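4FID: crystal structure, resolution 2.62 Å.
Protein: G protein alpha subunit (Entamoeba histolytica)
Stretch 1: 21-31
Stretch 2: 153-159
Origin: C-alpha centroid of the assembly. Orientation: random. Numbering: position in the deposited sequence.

Stretch 1 21-31: IAKQLKILFGG
Stretch 2, residues 153-159: EYDFVVK

A helix lies across a strand from far along the same chain, and three aromatic side chains do most of the joining. Residues 21-28 are helical, continuing a helix that begins earlier, with phi/psi near -65/-40; Phe 29 (-128/-27) is the first residue to leave helical values, and Gly 30 (-79/-154) extends the chain. Residues 153-157 form an extended strand. The two axes run 46° apart in N-to-C direction and approach to 8.4 Å. The register is set where Gly 30 CA sits 4.5 Å from Phe 156 CA.

The strand's alternation supplies the pattern: the CA-to-CB bonds of Tyr 154 and Phe 156 point toward the first stretch, both with chi1 in p (36° and 46°), while that of Asp 155 between them points away.

One hydrogen bond crosses the contact. Tyr 154 OH donates to Ala 22 O at 2.7 Å. The carbonyl lies at the ring's edge, and Lys 26 CG lies over one face, with Lys 26 CB 4.0 Å from Tyr 154 CE1. The lysine is extended, all four chi angles t; its NZ stands 5.8 Å from the centroid of the Tyr 154 ring, at most a weak cation-pi attraction.

Apolar packing holds the C-terminal end. Phe 29 (chi1 m, chi2 -72°) brings CB to 3.5 Å from Phe 156 CB. Their planes differ by 29°, but with centroids 6.0 Å apart the rings are slid past each other and barely overlap. Val 158, chi1 p, instead covers a face of Phe 29, its CB 4.2 Å from the Phe 29 ring centroid in a CH-pi contact. Leu 25 (m, t) reaches Phe 156 more loosely, Leu 25 CD1 to Phe 156 CZ 4.4 Å.

Gly 30 N lies 3.6 Å from Phe 156 CB; a CB on Gly 30 would clash not with the strand but with Lys 26 O of its own stretch.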

# COMPACT_ATOMS: atom_id res chain seq x y z
N ILE A 21 -5.66 -2.58 0.02
CA ILE A 21 -6.36 -3.66 0.69
C ILE A 21 -7.88 -3.55 0.45
O ILE A 21 -8.55 -4.55 0.21
CB ILE A 21 -6.09 -3.64 2.19
CG1 ILE A 21 -4.58 -3.73 2.46
CG2 ILE A 21 -6.90 -4.72 2.89
CD1 ILE A 21 -4.00 -5.08 2.19
N ALA A 22 -8.42 -2.34 0.55
CA ALA A 22 -9.86 -2.12 0.40
C ALA A 22 -10.38 -2.42 -1.01
O ALA A 22 -11.47 -2.97 -1.18
CB ALA A 22 -10.22 -0.70 0.81
N LYS A 23 -9.61 -2.04 -2.03
CA LYS A 23 -9.98 -2.38 -3.40
C LYS A 23 -9.89 -3.89 -3.60
O LYS A 23 -10.70 -4.50 -4.29
CB LYS A 23 -9.06 -1.67 -4.40
CG LYS A 23 -9.48 -0.25 -4.70
CD LYS A 23 -8.39 0.48 -5.44
CE LYS A 23 -8.66 1.97 -5.47
NZ LYS A 23 -7.39 2.75 -5.51
N GLN A 24 -8.91 -4.50 -2.96
CA GLN A 24 -8.68 -5.92 -3.10
C GLN A 24 -9.85 -6.73 -2.54
O GLN A 24 -10.19 -7.78 -3.08
CB GLN A 24 -7.38 -6.31 -2.41
CG GLN A 24 -6.83 -7.63 -2.84
CD GLN A 24 -6.38 -7.65 -4.28
OE1 GLN A 24 -5.22 -7.34 -4.59
NE2 GLN A 24 -7.29 -8.04 -5.18
N LEU A 25 -10.46 -6.24 -1.47
CA LEU A 25 -11.57 -6.94 -0.84
C LEU A 25 -12.84 -6.72 -1.63
O LEU A 25 -13.71 -7.59 -1.67
CB LEU A 25 -11.78 -6.48 0.61
CG LEU A 25 -10.66 -6.82 1.60
CD1 LEU A 25 -10.85 -6.08 2.91
CD2 LEU A 25 -10.61 -8.32 1.82
N LYS A 26 -12.97 -5.54 -2.24
CA LYS A 26 -14.10 -5.32 -3.14
C LYS A 26 -13.99 -6.25 -4.35
O LYS A 26 -15.01 -6.79 -4.79
CB LYS A 26 -14.23 -3.86 -3.58
CG LYS A 26 -15.67 -3.46 -3.89
CD LYS A 26 -15.78 -2.13 -4.64
CE LYS A 26 -17.26 -1.79 -4.96
NZ LYS A 26 -17.46 -0.68 -5.94
N ILE A 27 -12.77 -6.45 -4.87
CA ILE A 27 -12.59 -7.37 -5.99
C ILE A 27 -12.93 -8.80 -5.56
O ILE A 27 -13.63 -9.52 -6.27
CB ILE A 27 -11.15 -7.39 -6.61
CG1 ILE A 27 -10.70 -6.03 -7.15
CG2 ILE A 27 -11.12 -8.39 -7.73
CD1 ILE A 27 -11.71 -5.41 -8.02
N LEU A 28 -12.41 -9.21 -4.40
CA LEU A 28 -12.51 -10.60 -3.96
C LEU A 28 -13.89 -10.98 -3.44
O LEU A 28 -14.32 -12.11 -3.60
CB LEU A 28 -11.48 -10.90 -2.87
CG LEU A 28 -10.01 -10.82 -3.28
CD1 LEU A 28 -9.08 -10.85 -2.06
CD2 LEU A 28 -9.70 -11.95 -4.23
N PHE A 29 -14.57 -10.04 -2.79
CA PHE A 29 -15.81 -10.39 -2.12
C PHE A 29 -16.96 -9.47 -2.51
O PHE A 29 -18.12 -9.87 -2.45
CB PHE A 29 -15.63 -10.40 -0.61
CG PHE A 29 -14.53 -11.31 -0.11
CD1 PHE A 29 -14.68 -12.69 -0.14
CD2 PHE A 29 -13.36 -10.79 0.42
CE1 PHE A 29 -13.68 -13.53 0.33
CE2 PHE A 29 -12.37 -11.62 0.90
CZ PHE A 29 -12.52 -12.99 0.85
N GLY A 30 -16.65 -8.23 -2.90
CA GLY A 30 -17.66 -7.33 -3.43
C GLY A 30 -17.92 -7.71 -4.88
O GLY A 30 -17.72 -8.86 -5.27
N GLY A 31 -18.36 -6.76 -5.69
CA GLY A 31 -18.56 -7.06 -7.10
C GLY A 31 -17.46 -6.53 -8.02
O GLY A 31 -17.65 -6.37 -9.22
N GLU A 153 -16.97 3.59 2.27
CA GLU A 153 -17.71 2.48 2.85
C GLU A 153 -18.04 1.49 1.77
O GLU A 153 -18.20 1.87 0.61
CB GLU A 153 -19.02 2.98 3.49
CG GLU A 153 -18.81 3.98 4.62
CD GLU A 153 -20.07 4.24 5.45
OE1 GLU A 153 -20.70 5.30 5.26
OE2 GLU A 153 -20.42 3.40 6.31
N TYR A 154 -18.09 0.21 2.13
CA TYR A 154 -18.84 -0.75 1.33
C TYR A 154 -19.06 -2.10 1.99
O TYR A 154 -18.49 -2.39 3.04
CB TYR A 154 -18.32 -0.94 -0.10
CG TYR A 154 -16.82 -0.86 -0.30
CD1 TYR A 154 -16.00 -1.93 0.03
CD2 TYR A 154 -16.25 0.27 -0.87
CE1 TYR A 154 -14.63 -1.85 -0.17
CE2 TYR A 154 -14.89 0.35 -1.09
CZ TYR A 154 -14.09 -0.70 -0.74
OH TYR A 154 -12.74 -0.59 -0.96
N ASP A 155 -19.92 -2.89 1.37
CA ASP A 155 -20.28 -4.19 1.88
C ASP A 155 -19.75 -5.28 0.97
O ASP A 155 -19.72 -5.11 -0.25
CB ASP A 155 -21.80 -4.30 1.99
CG ASP A 155 -22.41 -3.13 2.73
OD1 ASP A 155 -22.33 -3.09 3.98
OD2 ASP A 155 -22.94 -2.24 2.06
N PHE A 156 -19.30 -6.37 1.58
CA PHE A 156 -19.04 -7.60 0.87
C PHE A 156 -19.63 -8.78 1.66
O PHE A 156 -20.29 -8.58 2.68
CB PHE A 156 -17.54 -7.79 0.60
CG PHE A 156 -16.67 -7.50 1.78
CD1 PHE A 156 -16.36 -6.21 2.14
CD2 PHE A 156 -16.14 -8.54 2.53
CE1 PHE A 156 -15.56 -5.95 3.24
CE2 PHE A 156 -15.33 -8.29 3.63
CZ PHE A 156 -15.04 -6.99 3.98
N VAL A 157 -19.42 -9.99 1.15
CA VAL A 157 -19.83 -11.21 1.83
C VAL A 157 -18.62 -12.13 1.80
O VAL A 157 -17.87 -12.14 0.83
CB VAL A 157 -21.01 -11.91 1.12
CG1 VAL A 157 -21.11 -13.37 1.53
CG2 VAL A 157 -22.33 -11.19 1.41
N VAL A 158 -18.40 -12.89 2.86
CA VAL A 158 -17.36 -13.92 2.83
C VAL A 158 -17.87 -15.22 3.46
O VAL A 158 -18.22 -15.26 4.64
CB VAL A 158 -16.01 -13.44 3.44
CG1 VAL A 158 -16.22 -12.67 4.72
CG2 VAL A 158 -15.05 -14.61 3.66
N LYS A 159 -17.92 -16.27 2.63
CA LYS A 159 -18.44 -17.56 3.05
C LYS A 159 -19.84 -17.39 3.66
O LYS A 159 -20.14 -17.95 4.72
CB LYS A 159 -17.48 -18.24 4.02
CG LYS A 159 -17.77 -19.72 4.27
CD LYS A 159 -16.65 -20.38 5.08
CE LYS A 159 -17.07 -21.76 5.60
NZ LYS A 159 -17.47 -22.67 4.50